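Local atomic coordinates of protein similar to metal-dependent hydrolase (Staphylococcus aureus subsp. aureus Mu50, PDB entry 3ESH), a protein that probably acts as a metal-dependent hydrolase of the metallo-beta-lactamase superfamily, with a substrate that is not established. Residues V202-I207 with E234-Y239; N145-S150 with Y222-M227; G21-V26 with I44-H49; E73-N78 with T151-N156. All coordinates share one frame; numbering follows the deposited sequence.

Interaction 1. Residues V202-I207 with E234-Y239; sequences VHMGDI and ERMIPY
M204 and M236 mark the closest approach of the two backbones, with their CA atoms 9.0 Å apart. M204 directly follows strand 199-203, where the chain leaves the sheet. G205, with positive phi, helps to turn it. The turn is closed by a backbone bond from I207 N to M204 O, 3.1 Å long. The other segment is helical, and the helix is kinked at P238, whose N makes no bond to the preceding turn.

The gap is bridged by apolar side chains alone. M204 and M236 are both selenomethionines in this structure. The M204 chain runs out toward the helix and then bends at its last torsion (chi3 67°). This brings the methyl CE between M236 and I237. M204 CE lies 3.8 Å from M236 SE, and the two side chains run antiparallel alongside each other. I237 is met differently. Its CG1 branch lies crosswise to the M204 chain, with I237 CG1 3.9 Å from M204 CE and 4.1 Å from M204 SE. All three residues are buried.

D206, in the turn after M204, faces a possible metal site with H110 and H185. This is consistent with the metal-binding aspartate of the superfamily, but no metal is modelled there. At the outer side of the helix, R235 forms a salt bridge with E168 of the second subunit.

The contact joins the end of strand 199-203 to helix 226-242, which lies against the same sheet. M204 also packs on F240 of that helix, and M236 reaches I191 of strand 190-196.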
# COMPACT_ATOMS: atom_id res chain seq x y z
N VAL A 202 -31.70 -1.31 2.81
CA VAL A 202 -30.39 -0.93 2.32
C VAL A 202 -30.41 -0.63 0.84
O VAL A 202 -31.15 -1.24 0.07
CB VAL A 202 -29.35 -2.05 2.59
CG1 VAL A 202 -29.70 -3.29 1.80
CG2 VAL A 202 -27.95 -1.55 2.24
N HIS A 203 -29.60 0.35 0.45
CA HIS A 203 -29.46 0.72 -0.94
C HIS A 203 -27.98 0.59 -1.23
O HIS A 203 -27.18 1.38 -0.74
CB HIS A 203 -29.90 2.17 -1.18
CG HIS A 203 -29.63 2.64 -2.57
ND1 HIS A 203 -30.08 1.98 -3.69
CD2 HIS A 203 -28.91 3.70 -3.02
CE1 HIS A 203 -29.66 2.60 -4.77
NE2 HIS A 203 -28.94 3.64 -4.40
N MSE A 204 -27.61 -0.41 -2.02
CA MSE A 204 -26.21 -0.64 -2.35
C MSE A 204 -25.72 0.12 -3.59
O MSE A 204 -24.69 -0.24 -4.17
CB MSE A 204 -25.97 -2.14 -2.47
CG MSE A 204 -25.81 -2.76 -1.11
SE MSE A 204 -25.83 -4.64 -1.13
CE MSE A 204 -24.20 -4.92 -2.07
N GLY A 205 -26.43 1.18 -3.97
CA GLY A 205 -26.02 1.96 -5.12
C GLY A 205 -25.64 1.13 -6.34
O GLY A 205 -26.22 0.08 -6.59
N ASP A 206 -24.64 1.59 -7.10
CA ASP A 206 -24.24 0.89 -8.31
C ASP A 206 -23.39 -0.37 -8.10
O ASP A 206 -22.76 -0.87 -9.02
CB ASP A 206 -23.52 1.85 -9.26
CG ASP A 206 -24.49 2.79 -9.95
OD1 ASP A 206 -25.71 2.58 -9.83
OD2 ASP A 206 -24.03 3.74 -10.62
N ILE A 207 -23.39 -0.88 -6.87
CA ILE A 207 -22.66 -2.09 -6.55
C ILE A 207 -23.72 -3.22 -6.58
O ILE A 207 -23.40 -4.40 -6.47
CB ILE A 207 -21.93 -1.95 -5.17
CG1 ILE A 207 -20.47 -2.33 -5.34
CG2 ILE A 207 -22.55 -2.84 -4.12
CD1 ILE A 207 -19.78 -1.60 -6.45
N GLU A 234 -20.09 -10.07 -2.28
CA GLU A 234 -19.97 -11.42 -1.72
C GLU A 234 -20.30 -11.45 -0.23
O GLU A 234 -20.89 -12.42 0.25
CB GLU A 234 -18.55 -11.97 -1.93
CG GLU A 234 -18.28 -13.25 -1.15
CD GLU A 234 -16.84 -13.75 -1.28
OE1 GLU A 234 -15.92 -12.97 -0.97
OE2 GLU A 234 -16.64 -14.92 -1.68
N ARG A 235 -19.95 -10.40 0.49
CA ARG A 235 -20.21 -10.38 1.92
C ARG A 235 -21.48 -9.66 2.36
O ARG A 235 -22.19 -10.14 3.24
CB ARG A 235 -19.00 -9.81 2.67
CG ARG A 235 -19.27 -8.50 3.37
CD ARG A 235 -18.15 -8.10 4.30
NE ARG A 235 -18.49 -6.85 4.97
CZ ARG A 235 -18.52 -5.66 4.39
NH1 ARG A 235 -18.20 -5.55 3.10
NH2 ARG A 235 -18.89 -4.59 5.08
N MSE A 236 -21.78 -8.51 1.76
CA MSE A 236 -22.97 -7.74 2.14
C MSE A 236 -24.30 -8.44 1.86
O MSE A 236 -25.10 -8.63 2.78
CB MSE A 236 -22.98 -6.39 1.42
CG MSE A 236 -21.79 -5.55 1.74
SE MSE A 236 -21.98 -3.85 0.85
CE MSE A 236 -21.19 -2.83 2.23
N ILE A 237 -24.54 -8.81 0.60
CA ILE A 237 -25.79 -9.44 0.21
C ILE A 237 -26.23 -10.62 1.09
O ILE A 237 -27.37 -10.65 1.56
CB ILE A 237 -25.75 -9.84 -1.28
CG1 ILE A 237 -25.63 -8.57 -2.12
CG2 ILE A 237 -26.99 -10.61 -1.68
CD1 ILE A 237 -25.50 -8.78 -3.62
N PRO A 238 -25.35 -11.60 1.33
CA PRO A 238 -25.77 -12.72 2.18
C PRO A 238 -26.14 -12.25 3.60
O PRO A 238 -27.08 -12.77 4.21
CB PRO A 238 -24.54 -13.64 2.18
CG PRO A 238 -23.95 -13.39 0.82
CD PRO A 238 -24.05 -11.88 0.70
N TYR A 239 -25.41 -11.27 4.10
CA TYR A 239 -25.66 -10.72 5.44
C TYR A 239 -26.99 -9.98 5.49
O TYR A 239 -27.81 -10.22 6.37
CB TYR A 239 -24.54 -9.77 5.84
CG TYR A 239 -24.80 -9.03 7.14
CD1 TYR A 239 -24.72 -9.69 8.37
CD2 TYR A 239 -25.21 -7.70 7.13
CE1 TYR A 239 -25.03 -9.04 9.55
CE2 TYR A 239 -25.53 -7.04 8.31
CZ TYR A 239 -25.44 -7.72 9.51
OH TYR A 239 -25.78 -7.07 10.68

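Interaction 2. Residues N145-S150 with Y222-M227; sequences NIRSKS and YDDYPM
R147 and D224 form a salt bridge that ties together two loops. The grip is side-on, with two guanidinium nitrogens on a single oxygen. R147 NE is 2.9 Å from D224 OD1, and R147 NH2 is 3.0 Å from the same D224 OD1. The NE bond arrives on the syn side of the carboxylate, but 32° out of its plane. The guanidinium and carboxylate planes stand 66° apart. Neither bond is straight, with an N-H...O angle of 135° at NE.

The R147 chain is extended from CG to NE, which carries the charged end across to the other loop.

Two backbone oxygens also meet NH2. R147 NH2 makes a weak bond of 2.9 Å to Y222 O, and it also bonds A221 O. With three acceptors around it, its two hydrogens must be shared.

Local bonds shape the loop of R147. S150 OG donates to R147 O at 2.9 Å, nearly along the C=O axis. N145 N donates to S148 OG, which also bonds E140.

D223, between the two acceptor residues, turns the other way. It bonds T220, S229 and H185 ND1, so it may orient a histidine of the possible metal site.

M227 of the third subunit packs on both R147 and D224. Within the chain, R147 lies in the loop between helix 135-142 and strand 164-167. D224 closely precedes helix 226-242, where Y225 is the N-cap residue.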
# COMPACT_ATOMS: atom_id res chain seq x y z
N ASN A 145 -9.98 11.55 -13.98
CA ASN A 145 -8.94 11.08 -14.91
C ASN A 145 -9.53 10.91 -16.33
O ASN A 145 -10.71 11.17 -16.52
CB ASN A 145 -8.36 9.76 -14.39
CG ASN A 145 -9.43 8.71 -14.11
OD1 ASN A 145 -9.51 8.15 -13.01
ND2 ASN A 145 -10.26 8.46 -15.10
N ILE A 146 -8.73 10.47 -17.30
CA ILE A 146 -9.22 10.33 -18.68
C ILE A 146 -10.40 9.40 -18.85
O ILE A 146 -11.09 9.45 -19.87
CB ILE A 146 -8.15 9.87 -19.70
CG1 ILE A 146 -7.48 8.59 -19.24
CG2 ILE A 146 -7.19 11.02 -19.98
CD1 ILE A 146 -6.51 8.02 -20.27
N ARG A 147 -10.64 8.55 -17.86
CA ARG A 147 -11.77 7.64 -17.91
C ARG A 147 -13.00 8.16 -17.15
O ARG A 147 -14.10 8.14 -17.69
CB ARG A 147 -11.38 6.25 -17.38
CG ARG A 147 -12.58 5.40 -17.00
CD ARG A 147 -12.26 3.92 -16.97
NE ARG A 147 -13.23 3.16 -16.18
CZ ARG A 147 -13.61 1.92 -16.45
NH1 ARG A 147 -13.10 1.29 -17.50
NH2 ARG A 147 -14.49 1.30 -15.66
N SER A 148 -12.84 8.62 -15.91
CA SER A 148 -13.99 9.09 -15.13
C SER A 148 -14.46 10.48 -15.56
O SER A 148 -15.46 10.99 -15.07
CB SER A 148 -13.69 9.07 -13.62
OG SER A 148 -12.57 9.84 -13.27
N LYS A 149 -13.73 11.06 -16.49
CA LYS A 149 -14.02 12.37 -17.04
C LYS A 149 -15.38 12.28 -17.73
O LYS A 149 -16.21 13.20 -17.64
CB LYS A 149 -12.94 12.73 -18.05
CG LYS A 149 -13.19 13.97 -18.86
CD LYS A 149 -12.53 13.85 -20.23
CE LYS A 149 -11.03 13.55 -20.11
NZ LYS A 149 -10.35 13.38 -21.44
N SER A 150 -15.61 11.16 -18.40
CA SER A 150 -16.86 10.94 -19.11
C SER A 150 -18.13 11.00 -18.23
O SER A 150 -19.20 11.28 -18.74
CB SER A 150 -16.81 9.62 -19.89
OG SER A 150 -16.63 8.52 -19.03
N TYR A 222 -18.48 -0.67 -15.85
CA TYR A 222 -18.22 0.70 -15.39
C TYR A 222 -17.41 0.69 -14.11
O TYR A 222 -16.68 1.65 -13.82
CB TYR A 222 -19.53 1.45 -15.14
CG TYR A 222 -20.35 1.75 -16.37
CD1 TYR A 222 -19.83 2.54 -17.40
CD2 TYR A 222 -21.63 1.22 -16.53
CE1 TYR A 222 -20.57 2.80 -18.55
CE2 TYR A 222 -22.38 1.48 -17.68
CZ TYR A 222 -21.84 2.27 -18.69
OH TYR A 222 -22.56 2.51 -19.82
N ASP A 223 -17.55 -0.38 -13.33
CA ASP A 223 -16.84 -0.50 -12.07
C ASP A 223 -15.34 -0.34 -12.30
O ASP A 223 -14.74 -1.10 -13.05
CB ASP A 223 -17.14 -1.87 -11.43
CG ASP A 223 -18.56 -1.96 -10.90
OD1 ASP A 223 -19.47 -1.39 -11.52
OD2 ASP A 223 -18.78 -2.61 -9.86
N ASP A 224 -14.75 0.67 -11.66
CA ASP A 224 -13.33 0.91 -11.82
C ASP A 224 -12.49 -0.15 -11.11
O ASP A 224 -11.37 -0.44 -11.52
CB ASP A 224 -12.96 2.31 -11.34
CG ASP A 224 -13.58 3.40 -12.21
OD1 ASP A 224 -13.92 3.12 -13.38
OD2 ASP A 224 -13.72 4.55 -11.73
N TYR A 225 -13.05 -0.74 -10.06
CA TYR A 225 -12.35 -1.78 -9.30
C TYR A 225 -13.28 -2.98 -9.07
O TYR A 225 -13.70 -3.25 -7.94
CB TYR A 225 -11.84 -1.23 -7.97
CG TYR A 225 -10.99 0.00 -8.14
CD1 TYR A 225 -11.56 1.27 -8.19
CD2 TYR A 225 -9.61 -0.10 -8.31
CE1 TYR A 225 -10.80 2.40 -8.41
CE2 TYR A 225 -8.83 1.02 -8.53
CZ TYR A 225 -9.43 2.28 -8.58
OH TYR A 225 -8.66 3.41 -8.82
N PRO A 226 -13.61 -3.70 -10.15
CA PRO A 226 -14.49 -4.88 -10.06
C PRO A 226 -14.14 -5.89 -8.98
O PRO A 226 -15.03 -6.50 -8.40
CB PRO A 226 -14.42 -5.47 -11.48
CG PRO A 226 -13.10 -4.95 -12.01
CD PRO A 226 -13.10 -3.53 -11.51
N MSE A 227 -12.85 -6.07 -8.67
CA MSE A 227 -12.50 -7.04 -7.65
C MSE A 227 -13.02 -6.60 -6.27
O MSE A 227 -13.38 -7.44 -5.43
CB MSE A 227 -10.97 -7.24 -7.59
CG MSE A 227 -10.33 -7.85 -8.81
SE MSE A 227 -11.06 -9.61 -9.29
CE MSE A 227 -12.16 -9.02 -10.64

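Interaction 3. Residues G21-V26 with I44-H49; sequences GAMFGV and INLPTH
M23 and L46 meet where a short helix folds back on a two-stranded antiparallel ribbon. The ribbon pairs strands 15-19 and 43-47, and helix 20-24 follows its first strand directly. The family fold is that of the metallo-beta-lactamases.

The side-chain contacts are apolar. Those of M23, a selenomethionine here, come first. Its chain is bent at chi2 (-67°) and chi3 (-64°), which curls the methyl end toward the strand. Just behind that methyl, M23 SE touches L46 CD1 at 3.7 Å. Nearer its base, M23 CB lies 4.1 Å from I44 CD1, and those two side chains cross obliquely. All four touching residues are buried. A22 packs on V26 of the third subunit.

The aromatic contact is lighter. F24 CE1 is 4.2 Å from I44 CD1, which approaches the ring obliquely. Outside the two segments, the F24 ring stacks with H213 and also meets W32.

Polar bonds act around this apolar patch. M23 O accepts from H213 NE2. Backbone bonds pair I44 with M18 and L46 with T16 across the ribbon.

The tightest point is between methyl groups, where M23 and L46 meet tip to tip, with M23 CE 3.4 Å from L46 CD1.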
# COMPACT_ATOMS: atom_id res chain seq x y z
N GLY A 21 -24.33 -4.55 -22.51
CA GLY A 21 -23.04 -5.19 -22.37
C GLY A 21 -22.16 -4.50 -21.34
O GLY A 21 -21.42 -5.16 -20.61
N ALA A 22 -22.25 -3.18 -21.27
CA ALA A 22 -21.45 -2.42 -20.33
C ALA A 22 -21.99 -2.54 -18.91
O ALA A 22 -21.24 -2.47 -17.92
CB ALA A 22 -21.38 -0.96 -20.75
N MSE A 23 -23.31 -2.70 -18.81
CA MSE A 23 -23.95 -2.83 -17.50
C MSE A 23 -23.82 -4.23 -16.92
O MSE A 23 -24.14 -4.43 -15.75
CB MSE A 23 -25.43 -2.45 -17.57
CG MSE A 23 -25.70 -1.00 -17.78
SE MSE A 23 -25.18 0.10 -16.25
CE MSE A 23 -26.39 -0.62 -14.99
N PHE A 24 -23.37 -5.20 -17.72
CA PHE A 24 -23.25 -6.57 -17.23
C PHE A 24 -21.86 -7.18 -17.38
O PHE A 24 -21.64 -8.35 -17.05
CB PHE A 24 -24.29 -7.47 -17.91
CG PHE A 24 -25.69 -7.26 -17.39
CD1 PHE A 24 -26.63 -6.57 -18.15
CD2 PHE A 24 -26.05 -7.75 -16.14
CE1 PHE A 24 -27.92 -6.37 -17.66
CE2 PHE A 24 -27.33 -7.55 -15.64
CZ PHE A 24 -28.27 -6.87 -16.40
N GLY A 25 -20.93 -6.37 -17.86
CA GLY A 25 -19.56 -6.79 -18.01
C GLY A 25 -19.33 -8.14 -18.65
O GLY A 25 -19.63 -8.34 -19.82
N VAL A 26 -18.77 -9.06 -17.87
CA VAL A 26 -18.43 -10.39 -18.36
C VAL A 26 -19.60 -11.32 -18.66
O VAL A 26 -19.43 -12.31 -19.37
CB VAL A 26 -17.49 -11.11 -17.38
CG1 VAL A 26 -16.28 -10.23 -17.10
CG2 VAL A 26 -18.24 -11.47 -16.09
N ILE A 44 -30.39 -0.96 -22.28
CA ILE A 44 -31.41 -1.38 -21.33
C ILE A 44 -31.87 -0.11 -20.63
O ILE A 44 -31.09 0.83 -20.49
CB ILE A 44 -30.89 -2.39 -20.28
CG1 ILE A 44 -29.92 -1.72 -19.33
CG2 ILE A 44 -30.27 -3.60 -21.00
CD1 ILE A 44 -29.54 -2.56 -18.12
N ASN A 45 -33.13 -0.08 -20.20
CA ASN A 45 -33.68 1.10 -19.57
C ASN A 45 -33.38 1.20 -18.09
O ASN A 45 -33.74 0.31 -17.32
CB ASN A 45 -35.19 1.16 -19.77
CG ASN A 45 -35.77 2.50 -19.40
OD1 ASN A 45 -35.42 3.51 -20.00
ND2 ASN A 45 -36.64 2.51 -18.39
N LEU A 46 -32.73 2.29 -17.69
CA LEU A 46 -32.37 2.51 -16.30
C LEU A 46 -32.92 3.79 -15.70
O LEU A 46 -32.38 4.88 -15.94
CB LEU A 46 -30.85 2.52 -16.13
CG LEU A 46 -30.04 1.25 -16.40
CD1 LEU A 46 -28.58 1.61 -16.30
CD2 LEU A 46 -30.39 0.15 -15.40
N PRO A 47 -34.00 3.68 -14.91
CA PRO A 47 -34.55 4.88 -14.30
C PRO A 47 -33.49 5.50 -13.36
O PRO A 47 -32.62 4.79 -12.85
CB PRO A 47 -35.74 4.35 -13.48
CG PRO A 47 -36.14 3.14 -14.23
CD PRO A 47 -34.84 2.51 -14.65
N THR A 48 -33.57 6.81 -13.17
CA THR A 48 -32.67 7.50 -12.25
C THR A 48 -33.66 8.12 -11.25
O THR A 48 -33.99 9.30 -11.34
CB THR A 48 -31.84 8.59 -12.96
OG1 THR A 48 -32.72 9.55 -13.56
CG2 THR A 48 -30.96 7.97 -14.04
N HIS A 49 -34.14 7.29 -10.33
CA HIS A 49 -35.13 7.70 -9.33
C HIS A 49 -34.60 7.86 -7.91
O HIS A 49 -34.38 6.88 -7.20
CB HIS A 49 -36.31 6.71 -9.30
CG HIS A 49 -37.09 6.62 -10.58
ND1 HIS A 49 -36.97 7.54 -11.59
CD2 HIS A 49 -37.99 5.70 -11.00
CE1 HIS A 49 -37.77 7.19 -12.59
NE2 HIS A 49 -38.40 6.08 -12.25

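Interaction 4. Residues E73-N78 with T151-N156; sequences EKQLRN and TYWDKN
Q75 is extended beyond CG and carries its amide across from the helix to W153 and K155. K155 bends at chi3 (65°), bringing its ammonium to the same amide. The nitrogen end of the amide rests on W153, while the oxygen takes a bond from K155.

The nitrogen lies over one face of the W153 indole, offset toward the rim. Q75 NE2 is 3.4 Å from W153 CZ2 and 3.5 Å from W153 CH2. The amide plane is tilted 25° from the ring, with the NH2 group laid over the benzene part of the indole.

The oxygen end accepts its hydrogen bond with K155 NZ to Q75 OE1 at 2.7 Å. K155 NZ sits 31° out of the carbonyl plane of Q75. The ammonium also bonds K70 O.

The indole is fixed from other sides. T151 O lies over its opposite face, W153 NE1 bonds S150 O, and the ring stacks with F111.

This surface contact joins the short helix 73-78 to the loop before strand 164-167. F111 and H110 lie within the sequence HMHFDH, residues 108-113. That is the HxHxDH motif of the metallo-beta-lactamase superfamily, so W153 packs beside the probable metal-binding loop.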
# COMPACT_ATOMS: atom_id res chain seq x y z
N GLU A 73 -28.52 18.51 -25.66
CA GLU A 73 -29.39 17.82 -26.60
C GLU A 73 -28.68 16.57 -27.08
O GLU A 73 -29.31 15.52 -27.26
CB GLU A 73 -29.69 18.74 -27.78
CG GLU A 73 -31.17 18.88 -28.13
CD GLU A 73 -32.05 19.17 -26.91
OE1 GLU A 73 -31.60 19.92 -26.01
OE2 GLU A 73 -33.19 18.67 -26.88
N LYS A 74 -27.37 16.68 -27.26
CA LYS A 74 -26.58 15.56 -27.72
C LYS A 74 -26.49 14.49 -26.64
O LYS A 74 -26.48 13.29 -26.93
CB LYS A 74 -25.18 16.03 -28.10
CG LYS A 74 -24.34 14.98 -28.78
CD LYS A 74 -23.02 15.56 -29.26
CE LYS A 74 -22.19 14.52 -30.00
NZ LYS A 74 -20.94 15.13 -30.52
N GLN A 75 -26.41 14.92 -25.38
CA GLN A 75 -26.33 13.96 -24.28
C GLN A 75 -27.68 13.31 -24.03
O GLN A 75 -27.75 12.13 -23.72
CB GLN A 75 -25.81 14.65 -23.02
CG GLN A 75 -24.38 15.15 -23.17
CD GLN A 75 -23.83 15.74 -21.90
OE1 GLN A 75 -24.45 16.60 -21.27
NE2 GLN A 75 -22.64 15.30 -21.50
N LEU A 76 -28.76 14.08 -24.18
CA LEU A 76 -30.08 13.50 -23.97
C LEU A 76 -30.27 12.34 -24.95
O LEU A 76 -30.74 11.27 -24.58
CB LEU A 76 -31.18 14.55 -24.16
CG LEU A 76 -31.33 15.62 -23.08
CD1 LEU A 76 -32.41 16.60 -23.48
CD2 LEU A 76 -31.69 14.98 -21.76
N ARG A 77 -29.89 12.55 -26.20
CA ARG A 77 -30.02 11.50 -27.20
C ARG A 77 -29.05 10.33 -26.96
O ARG A 77 -29.46 9.17 -26.94
CB ARG A 77 -29.79 12.06 -28.61
CG ARG A 77 -30.94 12.89 -29.16
CD ARG A 77 -30.90 12.92 -30.68
NE ARG A 77 -29.69 13.55 -31.19
CZ ARG A 77 -29.43 14.85 -31.10
NH1 ARG A 77 -30.31 15.66 -30.51
NH2 ARG A 77 -28.30 15.34 -31.59
N ASN A 78 -27.77 10.63 -26.78
CA ASN A 78 -26.78 9.60 -26.55
C ASN A 78 -27.06 8.77 -25.30
O ASN A 78 -26.66 7.60 -25.23
CB ASN A 78 -25.38 10.21 -26.41
CG ASN A 78 -24.96 11.01 -27.63
OD1 ASN A 78 -25.54 10.88 -28.71
ND2 ASN A 78 -23.92 11.83 -27.47
N THR A 151 -18.01 10.75 -16.93
CA THR A 151 -19.20 10.86 -16.06
C THR A 151 -19.11 11.93 -14.97
O THR A 151 -20.13 12.39 -14.47
CB THR A 151 -19.60 9.50 -15.40
OG1 THR A 151 -18.45 8.88 -14.81
CG2 THR A 151 -20.21 8.58 -16.43
N TYR A 152 -17.90 12.34 -14.61
CA TYR A 152 -17.72 13.40 -13.63
C TYR A 152 -17.63 14.68 -14.44
O TYR A 152 -16.63 14.91 -15.11
CB TYR A 152 -16.44 13.23 -12.84
CG TYR A 152 -16.44 12.04 -11.91
CD1 TYR A 152 -17.51 11.81 -11.05
CD2 TYR A 152 -15.35 11.19 -11.83
CE1 TYR A 152 -17.49 10.76 -10.14
CE2 TYR A 152 -15.31 10.14 -10.91
CZ TYR A 152 -16.38 9.93 -10.08
OH TYR A 152 -16.38 8.88 -9.19
N TRP A 153 -18.68 15.51 -14.39
CA TRP A 153 -18.72 16.74 -15.18
C TRP A 153 -18.62 18.00 -14.36
O TRP A 153 -19.28 18.12 -13.33
CB TRP A 153 -20.02 16.82 -15.98
CG TRP A 153 -20.40 15.59 -16.75
CD1 TRP A 153 -19.56 14.62 -17.24
CD2 TRP A 153 -21.70 15.26 -17.24
NE1 TRP A 153 -20.26 13.73 -18.01
CE2 TRP A 153 -21.58 14.10 -18.02
CE3 TRP A 153 -22.97 15.85 -17.09
CZ2 TRP A 153 -22.68 13.51 -18.66
CZ3 TRP A 153 -24.05 15.27 -17.73
CH2 TRP A 153 -23.90 14.10 -18.50
N ASP A 154 -17.80 18.95 -14.83
CA ASP A 154 -17.63 20.25 -14.18
C ASP A 154 -19.01 20.88 -14.15
O ASP A 154 -19.40 21.54 -13.19
CB ASP A 154 -16.71 21.16 -15.01
CG ASP A 154 -15.25 20.75 -14.94
OD1 ASP A 154 -14.47 21.14 -15.83
OD2 ASP A 154 -14.88 20.06 -13.97
N LYS A 155 -19.74 20.64 -15.23
CA LYS A 155 -21.08 21.16 -15.41
C LYS A 155 -22.00 20.83 -14.23
O LYS A 155 -23.06 21.44 -14.09
CB LYS A 155 -21.65 20.59 -16.70
CG LYS A 155 -23.01 21.10 -17.07
CD LYS A 155 -23.34 20.78 -18.52
CE LYS A 155 -23.44 19.29 -18.79
NZ LYS A 155 -23.93 19.06 -20.17
N ASN A 156 -21.59 19.89 -13.39
CA ASN A 156 -22.38 19.46 -12.23
C ASN A 156 -21.93 20.06 -10.90
O ASN A 156 -22.40 19.64 -9.84
CB ASN A 156 -22.36 17.93 -12.11
CG ASN A 156 -23.21 17.23 -13.17
OD1 ASN A 156 -23.11 16.03 -13.35
ND2 ASN A 156 -24.04 18.00 -13.88

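Overall arrangement
Along the chain, interaction 3 closes first. Interactions 4, 2 and 1 then interlock, since segments of 4 and 2 alternate, as do those of 2 and 1. Interaction 2 links the others. It shares helix 226-242 with interaction 1 and touches it, with I207 CD1 3.7 Å from D223 OD2. It also touches interaction 3, where Y222 CE2 is 3.4 Å from M23 SE. It adjoins interaction 4 at S150 and T151. Interactions 1 and 4 lie on opposite sides of the chain's centre, their own centres about 28 Å apart. Three contacts border the possible metal site: D206 belongs to it, D223 touches its residues, and W153 stacks on F111 of the HxHxDH motif. Interactions 2 and 3 also meet the third subunit.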